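Local structure of PcaV transcriptional regulator (Streptomyces coelicolor, 4G9Y) at the interface of chains A and B. The protein acts as a ligand-responsive transcriptional regulator of the MarR family, binds 3,4-dihydroxybenzoate and probably contacts DNA through its winged helix-turn-helix. Coordinates in Å, arbitrary orientation; residue numbers count along the deposited sequence, not the author numbering. Chains: chain A/B, PcaV transcriptional regulator.

All three contacts belong to one two-fold symmetric interface, where helix 13-31 of each chain packs on helix 126-144 of the other. Contact 1 lies at the C-terminal end of helix 126-144 of chain A. Contact 2 has its C-alpha centre about 12 Å away and shares A:Ala140. Contact 3, centred about 10 Å from contact 2, shares B:Ile136. It repeats, with chains exchanged, the Leu16 packing of contact 2 and adds the N-terminal segment of chain A. The C-alpha centres of contacts 1 and 3 are about 16 Å apart. Together they form a continuous helical seam, typical of dimeric MarR proteins.

Contact 1: the interface of chains A and B. Residues chain A 140, 143-144, 146; chain B 23, 26-27, 120.
A:Ala143 and B:Ala23 meet methyl to methyl at the apolar centre, CB to CB at 3.8 Å. The small side chains probably allow helix 126-144 of chain A and helix 13-31 of chain B to approach closely. One turn back, the backbone CA of A:Ala140 rests 4.0 Å from the same B:Ala23 CB. B:Leu27 closes over A:Ala143 from another side. Its branch point CG lies 3.9 Å from the alanine CB, and its CD1 methyl is almost as near. B:Phe120, from helix 100-121, adds a marginal contact, with ring atom CD1 4.3 Å from A:Ala143 CB.

Further out stands B:Leu26. Its CG is anti to the backbone N (chi1 172°), and the CD2 methyl points at the end of the chain A helix. There CD2 lies 3.7 Å from the carbonyl O of A:Ala143, an apolar group against a polar one. The same methyl lies against the stem of A:Glu144, 3.9 Å from its CA and a little farther from CG. At the polar rim, A:Glu144 is poorly ordered; as modelled, its carboxylate lies near B:Ala23, with OE2 4.0 Å from that alanine's CB. A:Leu146, the last modelled residue, is also poorly ordered and lies loosely near B:Leu26. The site packs the end of helix 126-144 of one subunit on helix 13-31 of the other and helps to hold the dimer together.

Contact 2: the interface of chains A and B. Residues chain A 20, 133, 136-137, 140; chain B 16, 20, 132, 136.
A:Ile136 and B:Leu16 make the tightest aliphatic packing of this patch. B:Leu16 is poorly ordered, so the finer details of its contacts are less certain. The isoleucine CG2 methyl presses on the leucine branch point CG at 3.5 Å, and the B:Leu16 CD2 methyl also leans on CB of the isoleucine. In A:Ile136 the CG1 arm is anti to the carbonyl carbon (chi1 -67°), which turns CG2 toward chain B. CG2 is also bounded by B:Leu20, whose CB is 4.0 Å away. The symmetric copy of this pair, A:Leu20 on B:Ile136 CG2, crosses at about a right angle. The two Ile136 side chains reach toward each other tip to tip, CD1 to CD1 at 4.2 Å, as expected near the two-fold axis.

Aliphatic groups also meet aromatic rings. The B:Leu16 CD2 methyl lies over one face of the A:Phe133 ring, near its rim, 3.4 Å from CD1 of A:Phe133. A:Ile136 CG1 comes within 4.1 Å of B:Phe132 CE1. Inside chain B, the CD1 methyl of B:Ile136 sits 3.4 Å above the centre of the B:Phe132 ring, so the phenylalanine backs the isoleucine from its own subunit.

The third kind of contact uses the stem of an arginine. B:Leu16 CD1 lies 3.6 Å from A:Arg137 CG, and the arginine chain runs on extended past it. The site forms an apolar core of the dimer, joining helices 13-31 and 126-144 of both subunits.

Contact 3: the interface of chains A and B. Residues chain A 11-13, 16; chain B 133, 136-137.
B:Phe133 packs against A:Leu16, A:Pro13 and A:Thr11 in the helical dimerisation region of this MarR-family protein. Its CB leaves helix 126-144 with CG anti to the carbonyl carbon (chi1 -81°), and this sends the ring toward the N-terminal segment of chain A. The ring is clamped between groups of chain A. On one face, CD1 meets the CD2 methyl of A:Leu16, the two-fold twin of the pair in contact 2. CE1 lies between this methyl and the carbonyl O of A:Thr11, 3.8 Å from the latter. At the tip, CZ has A:Thr11 CB over the opposite face at 3.5 Å, with the threonine CG2 methyl on that face too, near CE2. A:Pro13 CB approaches CZ at 4.0 Å from the leucine side. A:Thr11 is poorly ordered. Without the ring, as with an alanine here, a gap would probably open between A:Leu16 and A:Thr11, and the loosely ordered N-terminal segment would lose the surface it rests on.

One face of the B:Arg137 guanidinium is turned to the ring of its own chain, with B:Phe133 CD1 3.9 Å above its plane, toward the rim. A:His12, which binds 3,4-dihydroxybenzoate in another structure of this protein, follows A:Thr11 directly; it is poorly ordered here and barely touches chain B.

Contact 1: the interface of chains A and B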
# COMPACT_ATOMS: atom_id res chain seq x y z
N ALA A 140 1.43 -5.17 -13.73
CA ALA A 140 1.16 -3.78 -13.39
C ALA A 140 0.94 -2.93 -14.64
O ALA A 140 0.06 -2.05 -14.66
CB ALA A 140 2.29 -3.19 -12.52
N ALA A 143 -2.54 -3.53 -16.21
CA ALA A 143 -3.65 -2.99 -15.43
C ALA A 143 -3.71 -1.47 -15.57
O ALA A 143 -4.78 -0.90 -15.64
CB ALA A 143 -3.54 -3.40 -13.93
N GLU A 144 -2.55 -0.83 -15.61
CA GLU A 144 -2.51 0.62 -15.71
C GLU A 144 -2.71 1.11 -17.15
O GLU A 144 -2.84 2.31 -17.40
CB GLU A 144 -1.21 1.16 -15.11
CG GLU A 144 -1.14 0.95 -13.61
CD GLU A 144 0.24 1.21 -13.03
OE1 GLU A 144 1.17 1.52 -13.81
OE2 GLU A 144 0.39 1.09 -11.79
N LEU A 146 -5.24 -0.16 -18.67
CA LEU A 146 -6.67 -0.47 -18.66
C LEU A 146 -7.01 -1.77 -19.38
O LEU A 146 -7.09 -2.83 -18.75
CB LEU A 146 -7.52 0.71 -19.18
CG LEU A 146 -7.41 1.99 -18.35
CD1 LEU A 146 -8.43 3.04 -18.79
CD2 LEU A 146 -7.55 1.68 -16.85
N ALA B 23 -1.82 -0.94 -8.89
CA ALA B 23 -2.50 -1.43 -10.09
C ALA B 23 -3.74 -2.24 -9.71
O ALA B 23 -4.77 -2.13 -10.36
CB ALA B 23 -1.54 -2.27 -10.93
N LEU B 26 -6.37 0.23 -8.56
CA LEU B 26 -6.95 0.88 -9.75
C LEU B 26 -8.01 -0.00 -10.41
O LEU B 26 -9.08 0.48 -10.77
CB LEU B 26 -5.85 1.25 -10.75
CG LEU B 26 -6.32 1.75 -12.12
CD1 LEU B 26 -6.95 3.12 -12.01
CD2 LEU B 26 -5.18 1.76 -13.14
N LEU B 27 -7.73 -1.29 -10.56
CA LEU B 27 -8.69 -2.18 -11.20
C LEU B 27 -9.93 -2.41 -10.34
O LEU B 27 -11.03 -2.58 -10.86
CB LEU B 27 -8.06 -3.53 -11.56
CG LEU B 27 -7.28 -3.62 -12.87
CD1 LEU B 27 -7.14 -5.08 -13.26
CD2 LEU B 27 -7.96 -2.83 -13.99
N PHE B 120 -6.84 -9.03 -13.98
CA PHE B 120 -5.57 -8.65 -13.36
C PHE B 120 -4.40 -9.61 -13.70
O PHE B 120 -3.27 -9.17 -13.97
CB PHE B 120 -5.76 -8.57 -11.84
CG PHE B 120 -4.57 -8.04 -11.08
CD1 PHE B 120 -4.16 -6.73 -11.23
CD2 PHE B 120 -3.91 -8.85 -10.17
CE1 PHE B 120 -3.08 -6.23 -10.50
CE2 PHE B 120 -2.82 -8.36 -9.43
CZ PHE B 120 -2.41 -7.05 -9.59

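Contact 2: the interface of chains A and B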
# COMPACT_ATOMS: atom_id res chain seq x y z
N LEU A 20 3.12 -8.32 -0.25
CA LEU A 20 4.44 -8.06 -0.80
C LEU A 20 4.88 -6.65 -0.47
O LEU A 20 6.02 -6.40 -0.10
CB LEU A 20 4.43 -8.23 -2.32
CG LEU A 20 5.79 -8.00 -3.00
CD1 LEU A 20 6.81 -9.04 -2.55
CD2 LEU A 20 5.63 -8.03 -4.51
N PHE A 133 10.67 -9.82 -11.67
CA PHE A 133 10.47 -8.47 -12.24
C PHE A 133 9.64 -8.47 -13.51
O PHE A 133 8.74 -7.64 -13.68
CB PHE A 133 11.81 -7.78 -12.49
CG PHE A 133 12.39 -7.17 -11.27
CD1 PHE A 133 12.03 -5.89 -10.88
CD2 PHE A 133 13.27 -7.89 -10.48
CE1 PHE A 133 12.54 -5.33 -9.71
CE2 PHE A 133 13.78 -7.35 -9.32
CZ PHE A 133 13.41 -6.07 -8.93
N ILE A 136 5.80 -9.24 -12.67
CA ILE A 136 5.13 -8.18 -11.95
C ILE A 136 4.97 -6.94 -12.86
O ILE A 136 3.91 -6.30 -12.88
CB ILE A 136 5.87 -7.84 -10.64
CG1 ILE A 136 5.78 -9.03 -9.69
CG2 ILE A 136 5.28 -6.61 -9.98
CD1 ILE A 136 6.61 -8.86 -8.40
N ARG A 137 6.01 -6.63 -13.62
CA ARG A 137 5.90 -5.50 -14.56
C ARG A 137 4.81 -5.70 -15.58
O ARG A 137 4.07 -4.77 -15.88
CB ARG A 137 7.20 -5.22 -15.28
CG ARG A 137 8.19 -4.51 -14.42
CD ARG A 137 9.40 -4.12 -15.25
NE ARG A 137 10.41 -3.50 -14.40
CZ ARG A 137 11.68 -3.84 -14.41
NH1 ARG A 137 12.10 -4.78 -15.25
NH2 ARG A 137 12.54 -3.22 -13.61
N ALA A 140 1.43 -5.17 -13.73
CA ALA A 140 1.16 -3.78 -13.39
C ALA A 140 0.94 -2.93 -14.64
O ALA A 140 0.06 -2.05 -14.66
CB ALA A 140 2.29 -3.19 -12.52
N LEU B 16 8.47 -1.44 -7.33
CA LEU B 16 7.68 -2.39 -8.08
C LEU B 16 6.54 -2.95 -7.25
O LEU B 16 5.43 -3.12 -7.74
CB LEU B 16 8.57 -3.53 -8.59
CG LEU B 16 7.92 -4.39 -9.68
CD1 LEU B 16 7.64 -3.57 -10.94
CD2 LEU B 16 8.74 -5.61 -9.99
N LEU B 20 2.43 -2.70 -8.11
CA LEU B 20 1.56 -3.86 -8.25
C LEU B 20 0.34 -3.70 -7.38
O LEU B 20 -0.78 -3.99 -7.79
CB LEU B 20 2.30 -5.13 -7.82
CG LEU B 20 1.48 -6.42 -7.94
CD1 LEU B 20 1.13 -6.71 -9.40
CD2 LEU B 20 2.24 -7.59 -7.34
N PHE B 132 4.11 -16.71 -10.65
CA PHE B 132 3.85 -15.39 -10.05
C PHE B 132 3.50 -15.57 -8.57
O PHE B 132 4.08 -14.92 -7.70
CB PHE B 132 2.71 -14.73 -10.84
CG PHE B 132 2.18 -13.42 -10.27
CD1 PHE B 132 2.70 -12.21 -10.70
CD2 PHE B 132 1.10 -13.41 -9.41
CE1 PHE B 132 2.17 -11.00 -10.23
CE2 PHE B 132 0.57 -12.23 -8.92
CZ PHE B 132 1.10 -11.00 -9.35
N ILE B 136 6.19 -14.56 -5.39
CA ILE B 136 5.79 -13.50 -4.50
C ILE B 136 5.60 -14.05 -3.07
O ILE B 136 6.03 -13.43 -2.09
CB ILE B 136 4.52 -12.79 -5.01
CG1 ILE B 136 4.85 -12.06 -6.32
CG2 ILE B 136 4.00 -11.80 -3.99
CD1 ILE B 136 3.61 -11.44 -7.00

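Contact 3: the interface of chains A and B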
# COMPACT_ATOMS: atom_id res chain seq x y z
N THR A 11 -7.00 -18.14 -4.85
CA THR A 11 -5.75 -17.45 -5.15
C THR A 11 -5.61 -16.12 -4.41
O THR A 11 -4.79 -16.00 -3.51
CB THR A 11 -5.57 -17.21 -6.67
OG1 THR A 11 -6.81 -16.79 -7.24
CG2 THR A 11 -5.10 -18.49 -7.36
N HIS A 12 -6.40 -15.13 -4.82
CA HIS A 12 -6.45 -13.79 -4.20
C HIS A 12 -5.23 -12.92 -4.47
O HIS A 12 -4.43 -12.65 -3.56
CB HIS A 12 -6.73 -13.88 -2.70
CG HIS A 12 -7.93 -14.70 -2.36
ND1 HIS A 12 -9.22 -14.31 -2.68
CD2 HIS A 12 -8.05 -15.90 -1.74
CE1 HIS A 12 -10.07 -15.23 -2.26
NE2 HIS A 12 -9.38 -16.21 -1.69
N PRO A 13 -5.08 -12.44 -5.70
CA PRO A 13 -3.86 -11.68 -5.99
C PRO A 13 -3.86 -10.29 -5.35
O PRO A 13 -2.79 -9.74 -5.20
CB PRO A 13 -3.87 -11.57 -7.51
CG PRO A 13 -5.33 -11.67 -7.89
CD PRO A 13 -5.95 -12.59 -6.89
N LEU A 16 -2.26 -10.87 -2.01
CA LEU A 16 -0.85 -11.16 -2.19
C LEU A 16 -0.07 -9.89 -2.49
O LEU A 16 1.03 -9.70 -1.99
CB LEU A 16 -0.66 -12.17 -3.33
CG LEU A 16 0.74 -12.79 -3.36
CD1 LEU A 16 1.02 -13.61 -2.10
CD2 LEU A 16 0.95 -13.63 -4.61
N PHE B 133 2.58 -16.47 -8.27
CA PHE B 133 2.21 -16.71 -6.87
C PHE B 133 3.35 -17.30 -6.04
O PHE B 133 3.60 -16.87 -4.92
CB PHE B 133 0.97 -17.59 -6.76
CG PHE B 133 -0.29 -16.84 -6.95
CD1 PHE B 133 -0.90 -16.19 -5.88
CD2 PHE B 133 -0.86 -16.74 -8.20
CE1 PHE B 133 -2.06 -15.46 -6.06
CE2 PHE B 133 -2.02 -16.00 -8.40
CZ PHE B 133 -2.62 -15.36 -7.33
N ILE B 136 6.19 -14.56 -5.39
CA ILE B 136 5.79 -13.50 -4.50
C ILE B 136 5.60 -14.05 -3.07
O ILE B 136 6.03 -13.43 -2.09
CB ILE B 136 4.52 -12.79 -5.01
CG1 ILE B 136 4.85 -12.06 -6.32
CG2 ILE B 136 4.00 -11.80 -3.99
CD1 ILE B 136 3.61 -11.44 -7.00
N ARG B 137 5.00 -15.23 -2.96
CA ARG B 137 4.85 -15.83 -1.63
C ARG B 137 6.18 -16.10 -0.96
O ARG B 137 6.33 -15.86 0.23
CB ARG B 137 4.06 -17.13 -1.68
CG ARG B 137 2.59 -16.89 -1.82
CD ARG B 137 1.85 -18.21 -1.70
NE ARG B 137 0.43 -18.00 -1.91
CZ ARG B 137 -0.31 -18.75 -2.72
NH1 ARG B 137 0.27 -19.76 -3.37
NH2 ARG B 137 -1.60 -18.50 -2.87